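Local atomic coordinates of alpha-1,6-mannanase (PDB entry 4V1S), a protein that probably hydrolyses alpha-1,6-mannosidic linkages within mannan as a family 76 glycoside hydrolase of a gut Bacteroides. Residues L88-E93 against V379-Y384; Y127-T132 against Y142-W147; S304-L309 against I343-N348; K349-D352 against R356-E359. All coordinates share one frame; numbering follows the deposited sequence.

Contact 1: L88-E93 against V379-Y384; sequences LYTYTE and VAAYMY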
loop_
_atom_site.group_PDB
_atom_site.type_symbol
_atom_site.label_atom_id
_atom_site.label_comp_id
_atom_site.label_asym_id
_atom_site.label_seq_id
_atom_site.Cartn_x
_atom_site.Cartn_y
_atom_site.Cartn_z
ATOM N N LEU A 88 0.508 -8.730 -5.091
ATOM C CA LEU A 88 -0.881 -9.028 -4.734
ATOM C C LEU A 88 -1.825 -7.926 -5.252
ATOM O O LEU A 88 -2.871 -8.202 -5.838
ATOM C CB LEU A 88 -0.987 -9.135 -3.213
ATOM C CG LEU A 88 -2.356 -9.378 -2.603
ATOM C CD1 LEU A 88 -2.891 -10.730 -3.040
ATOM C CD2 LEU A 88 -2.296 -9.280 -1.077
ATOM N N TYR A 89 -1.472 -6.673 -4.990
ATOM C CA TYR A 89 -2.274 -5.526 -5.458
ATOM C C TYR A 89 -2.403 -5.514 -7.001
ATOM O O TYR A 89 -3.449 -5.191 -7.559
ATOM C CB TYR A 89 -1.619 -4.222 -5.038
ATOM C CG TYR A 89 -1.598 -3.878 -3.572
ATOM C CD1 TYR A 89 -2.288 -4.620 -2.612
ATOM C CD2 TYR A 89 -0.868 -2.754 -3.139
ATOM C CE1 TYR A 89 -2.199 -4.270 -1.253
ATOM C CE2 TYR A 89 -0.825 -2.371 -1.812
ATOM C CZ TYR A 89 -1.514 -3.115 -0.851
ATOM O OH TYR A 89 -1.492 -2.692 0.488
ATOM N N THR A 90 -1.315 -5.874 -7.675
ATOM C CA THR A 90 -1.277 -5.849 -9.135
ATOM C C THR A 90 -2.204 -6.892 -9.723
ATOM O O THR A 90 -3.048 -6.598 -10.582
ATOM C CB THR A 90 0.146 -6.076 -9.658
ATOM O OG1 THR A 90 0.976 -5.062 -9.119
ATOM C CG2 THR A 90 0.178 -6.034 -11.148
ATOM N N TYR A 91 -2.083 -8.120 -9.229
ATOM C CA TYR A 91 -2.920 -9.205 -9.770
ATOM C C TYR A 91 -4.394 -8.972 -9.447
ATOM O O TYR A 91 -5.289 -9.235 -10.267
ATOM C CB TYR A 91 -2.459 -10.569 -9.255
ATOM C CG TYR A 91 -0.996 -10.894 -9.468
ATOM C CD1 TYR A 91 -0.354 -10.620 -10.660
ATOM C CD2 TYR A 91 -0.264 -11.538 -8.474
ATOM C CE1 TYR A 91 1.000 -10.906 -10.809
ATOM C CE2 TYR A 91 1.064 -11.878 -8.643
ATOM C CZ TYR A 91 1.691 -11.607 -9.823
ATOM O OH TYR A 91 3.055 -11.934 -9.939
ATOM N N THR A 92 -4.656 -8.477 -8.255
ATOM C CA THR A 92 -6.012 -8.114 -7.886
ATOM C C THR A 92 -6.615 -7.075 -8.828
ATOM O O THR A 92 -7.719 -7.262 -9.337
ATOM C CB THR A 92 -6.049 -7.621 -6.457
ATOM O OG1 THR A 92 -5.613 -8.677 -5.584
ATOM C CG2 THR A 92 -7.469 -7.147 -6.089
ATOM N N GLU A 93 -5.875 -5.998 -9.099
ATOM C CA GLU A 93 -6.359 -5.007 -10.054
ATOM C C GLU A 93 -6.517 -5.609 -11.452
ATOM O O GLU A 93 -7.444 -5.251 -12.187
ATOM C CB GLU A 93 -5.450 -3.794 -10.085
ATOM C CG GLU A 93 -5.975 -2.585 -10.837
ATOM C CD GLU A 93 -7.094 -1.808 -10.135
ATOM O OE1 GLU A 93 -7.742 -2.340 -9.217
ATOM O OE2 GLU A 93 -7.351 -0.634 -10.523
ATOM N N VAL A 379 5.959 -2.000 -7.291
ATOM C CA VAL A 379 5.083 -0.840 -7.149
ATOM C C VAL A 379 4.810 -0.210 -8.516
ATOM O O VAL A 379 3.724 0.249 -8.765
ATOM C CB VAL A 379 5.596 0.154 -6.129
ATOM C CG1 VAL A 379 6.953 0.732 -6.512
ATOM C CG2 VAL A 379 4.588 1.245 -5.886
ATOM N N ALA A 380 5.809 -0.197 -9.406
ATOM C CA ALA A 380 5.590 0.315 -10.761
ATOM C C ALA A 380 4.568 -0.532 -11.522
ATOM O O ALA A 380 3.669 -0.003 -12.134
ATOM C CB ALA A 380 6.894 0.403 -11.521
ATOM N N ALA A 381 4.693 -1.855 -11.444
ATOM C CA ALA A 381 3.733 -2.730 -12.071
ATOM C C ALA A 381 2.324 -2.451 -11.575
ATOM O O ALA A 381 1.373 -2.407 -12.361
ATOM C CB ALA A 381 4.108 -4.187 -11.836
ATOM N N TYR A 382 2.190 -2.247 -10.254
ATOM C CA TYR A 382 0.898 -1.953 -9.657
ATOM C C TYR A 382 0.299 -0.654 -10.222
ATOM O O TYR A 382 -0.858 -0.631 -10.663
ATOM C CB TYR A 382 1.034 -1.913 -8.143
ATOM C CG TYR A 382 -0.159 -1.381 -7.393
ATOM C CD1 TYR A 382 -1.426 -1.861 -7.645
ATOM C CD2 TYR A 382 -0.010 -0.426 -6.388
ATOM C CE1 TYR A 382 -2.546 -1.370 -6.945
ATOM C CE2 TYR A 382 -1.097 0.082 -5.702
ATOM C CZ TYR A 382 -2.373 -0.393 -5.963
ATOM O OH TYR A 382 -3.430 0.137 -5.275
ATOM N N MET A 383 1.116 0.393 -10.300
ATOM C CA MET A 383 0.661 1.650 -10.902
ATOM C C MET A 383 0.222 1.478 -12.348
ATOM O O MET A 383 -0.806 2.024 -12.772
ATOM C CB MET A 383 1.736 2.691 -10.818
ATOM C CG MET A 383 1.990 3.176 -9.409
ATOM S SD MET A 383 0.633 4.062 -8.616
ATOM C CE MET A 383 -0.207 2.760 -7.748
ATOM N N TYR A 384 0.964 0.677 -13.096
ATOM C CA TYR A 384 0.571 0.473 -14.497
ATOM C C TYR A 384 -0.765 -0.224 -14.621
ATOM O O TYR A 384 -1.550 0.102 -15.506
ATOM C CB TYR A 384 1.650 -0.264 -15.311
ATOM C CG TYR A 384 2.964 0.453 -15.436
ATOM C CD1 TYR A 384 3.029 1.840 -15.568
ATOM C CD2 TYR A 384 4.164 -0.260 -15.415
ATOM C CE1 TYR A 384 4.253 2.491 -15.612
ATOM C CE2 TYR A 384 5.410 0.376 -15.549
ATOM C CZ TYR A 384 5.433 1.760 -15.643
ATOM O OH TYR A 384 6.632 2.407 -15.750
#

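Contact 2: Y127-T132 against Y142-W147; sequences YATLPT and YDENGW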
loop_
_atom_site.group_PDB
_atom_site.type_symbol
_atom_site.label_atom_id
_atom_site.label_comp_id
_atom_site.label_asym_id
_atom_site.label_seq_id
_atom_site.Cartn_x
_atom_site.Cartn_y
_atom_site.Cartn_z
ATOM N N TYR A 127 0.523 -12.645 9.565
ATOM C CA TYR A 127 1.631 -12.753 8.624
ATOM C C TYR A 127 2.959 -12.258 9.251
ATOM O O TYR A 127 2.961 -11.322 10.016
ATOM C CB TYR A 127 1.364 -11.923 7.365
ATOM C CG TYR A 127 0.309 -12.502 6.442
ATOM C CD1 TYR A 127 0.598 -13.574 5.592
ATOM C CD2 TYR A 127 -0.989 -12.009 6.441
ATOM C CE1 TYR A 127 -0.397 -14.157 4.794
ATOM C CE2 TYR A 127 -1.967 -12.556 5.613
ATOM C CZ TYR A 127 -1.666 -13.635 4.783
ATOM O OH TYR A 127 -2.655 -14.165 3.978
ATOM N N ALA A 128 4.034 -12.938 8.867
ATOM C CA ALA A 128 5.437 -12.600 9.198
ATOM C C ALA A 128 6.121 -11.888 8.046
ATOM O O ALA A 128 5.686 -11.976 6.877
ATOM C CB ALA A 128 6.192 -13.848 9.606
ATOM N N THR A 129 7.238 -11.236 8.380
ATOM C CA THR A 129 7.980 -10.490 7.409
ATOM C C THR A 129 8.724 -11.411 6.427
ATOM O O THR A 129 8.974 -11.040 5.281
ATOM C CB THR A 129 8.954 -9.517 8.083
ATOM O OG1 THR A 129 9.279 -8.469 7.165
ATOM C CG2 THR A 129 10.174 -10.212 8.643
ATOM N N LEU A 130 9.053 -12.609 6.882
ATOM C CA LEU A 130 9.687 -13.632 6.058
ATOM C C LEU A 130 8.909 -14.944 6.168
ATOM O O LEU A 130 8.091 -15.119 7.063
ATOM C CB LEU A 130 11.130 -13.834 6.530
ATOM C CG LEU A 130 12.156 -12.762 6.143
ATOM C CD1 LEU A 130 13.423 -12.881 6.966
ATOM C CD2 LEU A 130 12.474 -12.803 4.651
ATOM N N PRO A 131 9.170 -15.893 5.253
ATOM C CA PRO A 131 8.495 -17.161 5.363
ATOM C C PRO A 131 8.654 -17.788 6.735
ATOM O O PRO A 131 9.723 -17.706 7.347
ATOM C CB PRO A 131 9.160 -18.000 4.278
ATOM C CG PRO A 131 9.454 -16.978 3.207
ATOM C CD PRO A 131 9.940 -15.783 4.010
ATOM N N THR A 132 7.577 -18.408 7.193
ATOM C CA THR A 132 7.524 -18.983 8.527
ATOM C C THR A 132 6.586 -20.183 8.500
ATOM O O THR A 132 6.044 -20.552 7.465
ATOM C CB THR A 132 7.064 -17.908 9.551
ATOM O OG1 THR A 132 7.325 -18.333 10.893
ATOM C CG2 THR A 132 5.606 -17.562 9.379
ATOM N N TYR A 142 2.794 -4.995 12.603
ATOM C CA TYR A 142 1.376 -4.687 12.563
ATOM C C TYR A 142 1.051 -3.956 11.255
ATOM O O TYR A 142 -0.032 -4.151 10.718
ATOM C CB TYR A 142 0.933 -3.911 13.814
ATOM C CG TYR A 142 1.153 -4.697 15.087
ATOM C CD1 TYR A 142 0.336 -5.763 15.409
ATOM C CD2 TYR A 142 2.209 -4.412 15.948
ATOM C CE1 TYR A 142 0.541 -6.509 16.578
ATOM C CE2 TYR A 142 2.412 -5.163 17.107
ATOM C CZ TYR A 142 1.561 -6.206 17.415
ATOM O OH TYR A 142 1.729 -6.962 18.564
ATOM N N ASP A 143 1.989 -3.165 10.734
ATOM C CA ASP A 143 1.771 -2.501 9.459
ATOM C C ASP A 143 1.715 -3.480 8.281
ATOM O O ASP A 143 0.796 -3.406 7.472
ATOM C CB ASP A 143 2.741 -1.336 9.201
ATOM C CG ASP A 143 4.195 -1.760 9.138
ATOM O OD1 ASP A 143 4.542 -2.836 9.666
ATOM O OD2 ASP A 143 5.021 -0.998 8.577
ATOM N N GLU A 144 2.658 -4.426 8.226
ATOM C CA GLU A 144 2.688 -5.388 7.123
ATOM C C GLU A 144 1.345 -6.121 7.038
ATOM O O GLU A 144 0.840 -6.388 5.946
ATOM C CB GLU A 144 3.819 -6.409 7.285
ATOM C CG GLU A 144 5.188 -5.821 7.071
ATOM C CD GLU A 144 6.327 -6.801 7.296
ATOM O OE1 GLU A 144 6.089 -7.913 7.820
ATOM O OE2 GLU A 144 7.505 -6.411 6.991
ATOM N N ASN A 145 0.789 -6.454 8.200
ATOM C CA ASN A 145 -0.504 -7.127 8.232
ATOM C C ASN A 145 -1.640 -6.277 7.674
ATOM O O ASN A 145 -2.537 -6.809 7.018
ATOM C CB ASN A 145 -0.819 -7.713 9.631
ATOM C CG ASN A 145 -0.151 -9.069 9.801
ATOM O OD1 ASN A 145 -0.757 -10.097 9.552
ATOM N ND2 ASN A 145 1.140 -9.061 10.114
ATOM N N GLY A 146 -1.596 -4.970 7.928
ATOM C CA GLY A 146 -2.576 -4.032 7.384
ATOM C C GLY A 146 -2.455 -3.807 5.897
ATOM O O GLY A 146 -3.444 -3.837 5.171
ATOM N N TRP A 147 -1.224 -3.635 5.416
ATOM C CA TRP A 147 -1.010 -3.571 3.988
ATOM C C TRP A 147 -1.570 -4.775 3.282
ATOM O O TRP A 147 -2.167 -4.679 2.207
ATOM C CB TRP A 147 0.495 -3.534 3.683
ATOM C CG TRP A 147 1.314 -2.256 3.842
ATOM C CD1 TRP A 147 1.851 -1.720 4.997
ATOM C CD2 TRP A 147 1.810 -1.451 2.771
ATOM N NE1 TRP A 147 2.625 -0.623 4.698
ATOM C CE2 TRP A 147 2.635 -0.443 3.342
ATOM C CE3 TRP A 147 1.654 -1.488 1.378
ATOM C CZ2 TRP A 147 3.310 0.515 2.560
ATOM C CZ3 TRP A 147 2.304 -0.523 0.610
ATOM C CH2 TRP A 147 3.132 0.455 1.206
HETATM O O HOH W 1 4.572 -9.052 9.677
#

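Contact 3: S304-L309 against I343-N348; sequences SINGAL and INFIHN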
loop_
_atom_site.group_PDB
_atom_site.type_symbol
_atom_site.label_atom_id
_atom_site.label_comp_id
_atom_site.label_asym_id
_atom_site.label_seq_id
_atom_site.Cartn_x
_atom_site.Cartn_y
_atom_site.Cartn_z
ATOM N N SER A 304 4.014 18.878 -10.604
ATOM C CA SER A 304 2.935 18.676 -11.557
ATOM C C SER A 304 3.343 18.962 -13.006
ATOM O O SER A 304 2.617 18.631 -13.959
ATOM C CB SER A 304 1.743 19.516 -11.180
ATOM O OG SER A 304 1.895 20.836 -11.572
ATOM N N ILE A 305 4.491 19.584 -13.165
ATOM C CA ILE A 305 4.929 19.984 -14.477
ATOM C C ILE A 305 5.473 18.743 -15.183
ATOM O O ILE A 305 5.046 18.410 -16.299
ATOM C CB ILE A 305 5.998 21.099 -14.429
ATOM C CG1 ILE A 305 5.550 22.294 -13.555
ATOM C CG2 ILE A 305 6.287 21.577 -15.842
ATOM C CD1 ILE A 305 4.185 22.868 -13.884
ATOM N N ASN A 306 6.394 18.037 -14.525
ATOM C CA ASN A 306 6.930 16.827 -15.152
ATOM C C ASN A 306 6.312 15.521 -14.701
ATOM O O ASN A 306 6.499 14.468 -15.372
ATOM C CB ASN A 306 8.464 16.741 -15.050
ATOM C CG ASN A 306 8.974 16.518 -13.638
ATOM O OD1 ASN A 306 8.223 16.499 -12.678
ATOM N ND2 ASN A 306 10.268 16.351 -13.517
ATOM N N GLY A 307 5.595 15.568 -13.589
ATOM C CA GLY A 307 4.967 14.343 -13.054
ATOM C C GLY A 307 5.736 13.614 -11.956
ATOM O O GLY A 307 5.278 12.627 -11.473
ATOM N N ALA A 308 6.903 14.110 -11.575
ATOM C CA ALA A 308 7.769 13.460 -10.599
ATOM C C ALA A 308 7.228 13.538 -9.187
ATOM O O ALA A 308 6.649 14.561 -8.761
ATOM C CB ALA A 308 9.167 14.086 -10.604
ATOM N N LEU A 309 7.423 12.445 -8.461
ATOM C CA LEU A 309 7.046 12.359 -7.049
ATOM C C LEU A 309 8.299 12.171 -6.194
ATOM O O LEU A 309 9.018 11.186 -6.324
ATOM C CB LEU A 309 6.056 11.218 -6.823
ATOM C CG LEU A 309 4.621 11.539 -7.248
ATOM C CD1 LEU A 309 3.821 10.280 -7.544
ATOM C CD2 LEU A 309 3.919 12.391 -6.175
ATOM N N ILE A 343 2.256 8.564 -13.596
ATOM C CA ILE A 343 2.542 7.198 -14.095
ATOM C C ILE A 343 3.343 7.259 -15.410
ATOM O O ILE A 343 4.274 6.458 -15.626
ATOM C CB ILE A 343 1.251 6.349 -14.158
ATOM C CG1 ILE A 343 0.714 6.164 -12.723
ATOM C CG2 ILE A 343 1.541 5.006 -14.795
ATOM C CD1 ILE A 343 -0.674 5.593 -12.644
ATOM N N ASN A 344 3.030 8.219 -16.276
ATOM C CA ASN A 344 3.808 8.407 -17.508
ATOM C C ASN A 344 5.251 8.710 -17.198
ATOM O O ASN A 344 6.140 8.208 -17.854
ATOM C CB ASN A 344 3.182 9.511 -18.376
ATOM C CG ASN A 344 1.822 9.105 -18.975
ATOM O OD1 ASN A 344 1.433 7.946 -18.979
ATOM N ND2 ASN A 344 1.103 10.076 -19.476
ATOM N N PHE A 345 5.475 9.545 -16.180
ATOM C CA PHE A 345 6.822 9.866 -15.748
ATOM C C PHE A 345 7.585 8.628 -15.281
ATOM O O PHE A 345 8.745 8.448 -15.603
ATOM C CB PHE A 345 6.784 10.932 -14.644
ATOM C CG PHE A 345 8.146 11.318 -14.125
ATOM C CD1 PHE A 345 8.890 12.257 -14.750
ATOM C CD2 PHE A 345 8.650 10.712 -12.965
ATOM C CE1 PHE A 345 10.134 12.633 -14.254
ATOM C CE2 PHE A 345 9.898 11.049 -12.473
ATOM C CZ PHE A 345 10.634 12.030 -13.124
ATOM N N ILE A 346 6.946 7.781 -14.491
ATOM C CA ILE A 346 7.579 6.541 -14.079
ATOM C C ILE A 346 8.091 5.761 -15.293
ATOM O O ILE A 346 9.241 5.354 -15.336
ATOM C CB ILE A 346 6.605 5.678 -13.240
ATOM C CG1 ILE A 346 6.249 6.400 -11.928
ATOM C CG2 ILE A 346 7.244 4.324 -12.922
ATOM C CD1 ILE A 346 5.060 5.770 -11.246
ATOM N N HIS A 347 7.250 5.564 -16.282
ATOM C CA HIS A 347 7.647 4.788 -17.482
ATOM C C HIS A 347 8.696 5.496 -18.336
ATOM O O HIS A 347 9.673 4.900 -18.795
ATOM C CB HIS A 347 6.422 4.486 -18.302
ATOM C CG HIS A 347 6.676 3.547 -19.431
ATOM N ND1 HIS A 347 6.835 3.971 -20.731
ATOM C CD2 HIS A 347 6.855 2.207 -19.445
ATOM C CE1 HIS A 347 7.058 2.922 -21.505
ATOM N NE2 HIS A 347 7.063 1.840 -20.750
ATOM N N ASN A 348 8.435 6.763 -18.601
ATOM C CA ASN A 348 9.222 7.539 -19.553
ATOM C C ASN A 348 10.554 8.035 -19.014
ATOM O O ASN A 348 11.499 8.203 -19.778
ATOM C CB ASN A 348 8.351 8.677 -20.108
ATOM C CG ASN A 348 7.127 8.161 -20.877
ATOM O OD1 ASN A 348 7.049 6.985 -21.304
ATOM N ND2 ASN A 348 6.140 9.039 -21.041
#

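Contact 4: K349-D352 against R356-E359; sequences KLRD and RYPE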
loop_
_atom_site.group_PDB
_atom_site.type_symbol
_atom_site.label_atom_id
_atom_site.label_comp_id
_atom_site.label_asym_id
_atom_site.label_seq_id
_atom_site.Cartn_x
_atom_site.Cartn_y
_atom_site.Cartn_z
ATOM N N LYS A 349 10.625 8.270 -17.708
ATOM C CA LYS A 349 11.814 8.860 -17.087
ATOM C C LYS A 349 12.516 8.002 -16.028
ATOM O O LYS A 349 13.739 8.127 -15.835
ATOM C CB LYS A 349 11.474 10.221 -16.501
ATOM C CG LYS A 349 11.084 11.245 -17.537
ATOM C CD LYS A 349 12.279 11.552 -18.431
ATOM C CE LYS A 349 11.981 12.558 -19.537
ATOM N NZ LYS A 349 13.247 12.872 -20.265
ATOM N N LEU A 350 11.781 7.117 -15.356
ATOM C CA LEU A 350 12.422 6.282 -14.316
ATOM C C LEU A 350 12.891 4.907 -14.778
ATOM O O LEU A 350 13.923 4.433 -14.309
ATOM C CB LEU A 350 11.511 6.134 -13.101
ATOM C CG LEU A 350 11.090 7.451 -12.430
ATOM C CD1 LEU A 350 10.193 7.140 -11.236
ATOM C CD2 LEU A 350 12.304 8.272 -11.982
ATOM N N ARG A 351 12.124 4.278 -15.672
ATOM C CA ARG A 351 12.488 2.979 -16.222
ATOM C C ARG A 351 13.876 3.063 -16.836
ATOM O O ARG A 351 14.168 3.960 -17.655
ATOM C CB ARG A 351 11.480 2.544 -17.284
ATOM C CG ARG A 351 11.702 1.139 -17.830
ATOM C CD ARG A 351 10.631 0.779 -18.852
ATOM N NE ARG A 351 11.115 0.768 -20.228
ATOM C CZ ARG A 351 10.941 1.744 -21.118
ATOM N NH1 ARG A 351 10.300 2.869 -20.806
ATOM N NH2 ARG A 351 11.413 1.575 -22.336
ATOM N N ASP A 352 14.731 2.129 -16.478
ATOM C CA ASP A 352 16.093 2.140 -17.038
ATOM C C ASP A 352 16.162 1.292 -18.319
ATOM O O ASP A 352 15.159 0.762 -18.778
ATOM C CB ASP A 352 17.165 1.803 -15.983
ATOM C CG ASP A 352 17.348 0.297 -15.717
ATOM O OD1 ASP A 352 16.695 -0.561 -16.343
ATOM O OD2 ASP A 352 18.194 -0.002 -14.836
ATOM N N ARG A 356 14.272 -1.902 -15.480
ATOM C CA ARG A 356 14.261 -1.822 -14.014
ATOM C C ARG A 356 13.937 -0.427 -13.506
ATOM O O ARG A 356 14.030 0.565 -14.244
ATOM C CB ARG A 356 15.579 -2.312 -13.437
ATOM C CG ARG A 356 15.887 -3.723 -13.919
ATOM C CD ARG A 356 17.060 -4.268 -13.182
ATOM N NE ARG A 356 17.372 -5.618 -13.622
ATOM C CZ ARG A 356 18.465 -5.961 -14.259
ATOM N NH1 ARG A 356 19.380 -5.053 -14.594
ATOM N NH2 ARG A 356 18.652 -7.222 -14.606
ATOM N N TYR A 357 13.533 -0.373 -12.236
ATOM C CA TYR A 357 13.077 0.866 -11.605
ATOM C C TYR A 357 13.890 1.210 -10.369
ATOM O O TYR A 357 14.297 0.318 -9.602
ATOM C CB TYR A 357 11.577 0.768 -11.254
ATOM C CG TYR A 357 10.770 0.750 -12.519
ATOM C CD1 TYR A 357 10.533 -0.443 -13.218
ATOM C CD2 TYR A 357 10.320 1.940 -13.083
ATOM C CE1 TYR A 357 9.849 -0.431 -14.431
ATOM C CE2 TYR A 357 9.614 1.953 -14.282
ATOM C CZ TYR A 357 9.409 0.774 -14.967
ATOM O OH TYR A 357 8.733 0.819 -16.175
ATOM N N PRO A 358 14.128 2.512 -10.164
ATOM C CA PRO A 358 14.858 2.977 -9.010
ATOM C C PRO A 358 14.001 3.022 -7.743
ATOM O O PRO A 358 12.764 2.976 -7.788
ATOM C CB PRO A 358 15.259 4.383 -9.424
ATOM C CG PRO A 358 14.063 4.856 -10.208
ATOM C CD PRO A 358 13.672 3.634 -11.005
ATOM N N GLU A 359 14.670 3.172 -6.617
ATOM C CA GLU A 359 13.985 3.288 -5.341
ATOM C C GLU A 359 13.122 4.556 -5.235
ATOM O O GLU A 359 11.974 4.494 -4.757
ATOM C CB GLU A 359 15.002 3.293 -4.216
ATOM C CG GLU A 359 14.415 3.473 -2.838
ATOM C CD GLU A 359 15.354 3.078 -1.714
ATOM O OE1 GLU A 359 16.584 2.941 -1.929
ATOM O OE2 GLU A 359 14.875 2.939 -0.574
HETATM O O HOH W 2 19.516 -2.310 -14.746
#

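Contact 1: L88-E93 against V379-Y384
Tyr89 and Tyr382 form the aromatic part of this buried contact between helices 81-97 and 374-394, whose segments run nearly parallel, axes 8.4 Å apart at 19°. The edge of the Tyr89 ring is turned toward the face of Tyr382, a T-shaped pair tilted to 54° with centroids 5.2 Å apart. Tyr89 CB lies over the same face, 3.7 Å from the Tyr382 ring centroid, and adds a CH-pi contact. Tyr382 CG stands anti to its backbone N (chi1 170°), which carries the ring across to the neighbouring helix. Close packing continues at Thr90, where OG1 rests 3.2 Å from Tyr382 CA; this hydroxyl is bonded to Phe86 O on its own helix. The phenol ends diverge to other helices, Tyr89 OH to Trp147 O and Tyr382 OH to Asp321 OD2. Replacing Tyr382 with an alanine would probably leave Tyr89 without its aromatic mate and Asp321 without this phenol, opening a gap between the two helices. Between the two segments the contact is thus aromatic and aliphatic, with no direct hydrogen bond; polar ties across the same helix pair come just beyond it, where Glu93 meets Arg386 and Asn389.

Contact 2: Y127-T132 against Y142-W147
Asn145 grips the backbone of Tyr127 at both its N and its O, pinning the end of strand 124-127 to the first turns of helix 142-159, a helix of the (alpha/alpha)6 barrel expected for family 76. This is the tight part. Tyr127 N donates to Asn145 OD1 over 2.9 Å, in the carbonyl plane and on a lone pair, while Asn145 ND2 returns a nearly straight bond (166°) to Tyr127 O, also 2.9 Å long. The amide thus pairs with one residue much as a neighbouring strand would, and ND2 also reaches Phe141 O, which further fixes its rotation. A leucine in place of Asn145 would probably leave both backbone groups of Tyr127 without these mates and let the strand end shift. The partly exposed Glu144, near a bound glycerol that probably comes from the crystallisation liquor, has one oxygen held directly: Thr129 OG1, anti to the backbone N (chi1 -158°), donates to the syn lone pair of Glu144 OE2 at 2.7 Å. Its other oxygen marks the looser side, where a water bridges to the strand end, 2.7 Å from Glu144 OE1 and 2.8 Å from Tyr127 O.

Contact 3: S304-L309 against I343-N348
Phe345 lays its ring against the loop at Asn306, Gly307 and Ala308. The methyl of Ala308 sits over one face in a CH-pi contact, CB 3.9 Å from the Phe345 ring centroid and 3.6 Å from Phe345 CZ. Asn306 meets the ring obliquely: its carbonyl O lies 3.3 Å from Phe345 CD1, and its amide crosses near CE1 with the two planes 45° apart. With chi1 at 179° the Phe345 ring swings clear of its own backbone N and reaches the loop. Between Asn306 and Ala308, Gly307 passes close to Phe345 CB; its backbone angles (phi 97°, psi -1°) suit glycine, and the lack of a side chain lets the chain come this near. One shell out, Asn306 OD1 takes the N-H of Ala308 at 2.9 Å from above its carbonyl plane, a bond that holds the backbone of Ala308 where its methyl meets the ring. Asn303 OD1 accepts from the N atoms of Ile305 and Asn306, and Leu350 packs on Phe345 from its own helix. The loop combines an Asx turn at Asn306 with a G1 beta bulge at Gly307 and Ala308, in the link between helices 284-301 and 313-330 of the helical barrel.

Contact 4: K349-D352 against R356-E359
A compact turn where helix 334-350 ends brings Asp352 and Arg356 together across three intervening residues. Two bonds run in opposite senses: Asp352 N donates to Arg356 O at 2.8 Å, and Arg356 N donates to Asp352 OD1 at 2.9 Å, arriving from above the carboxylate plane. With CG between its backbone N and carbonyl carbon (chi1 82°), Asp352 folds its carboxylate back over the turn. The guanidinium of Arg356 does not touch this acid. A water spans the charges instead, 2.7 Å from Asp352 OD2 and 2.8 Å from Arg356 NH1, while Arg356 NE forms a salt bridge with Asp60 and Asp352 OD2 takes the N-H of Leu369. Arg351 CA comes 3.5 Å from Arg356 O in a CA-H...O contact. Beside these polar bonds, the Tyr357 ring crosses the Arg351 side chain obliquely, Tyr357 CE2 lying 3.6 Å from Arg351 CB, and the tyrosine hydroxyl is bonded to Tyr384 OH. Pro358 closes on the last helical turn, its CD 3.9 Å from Leu350 CB. Asp352 OD1 accepts N-H groups from both Asn354 and Arg356; the bond to Asn354 N, two residues on, is that of an Asx turn, set in the turn that follows helix 334-350.

In the fold
From the N terminus, helix 81-97 supplies the first half of contact 1, which is completed only by helix 374-394 near the C terminus; the loop it closes encloses the other three contacts. Contact 2 closes first, tying strand 124-127 and the loop after it to helix 142-159, and meets contact 1 through Tyr89 and Trp147. Contacts 3 and 4 follow in series without crossing, both using helix 334-350: one fastens the loop before helix 313-330, the other the turn leading toward helix 374-394. They touch each other and reach contact 1 at Tyr384. Contacts 2 and 3 lie on opposite sides of the chain's centre, their centres about 31 Å apart.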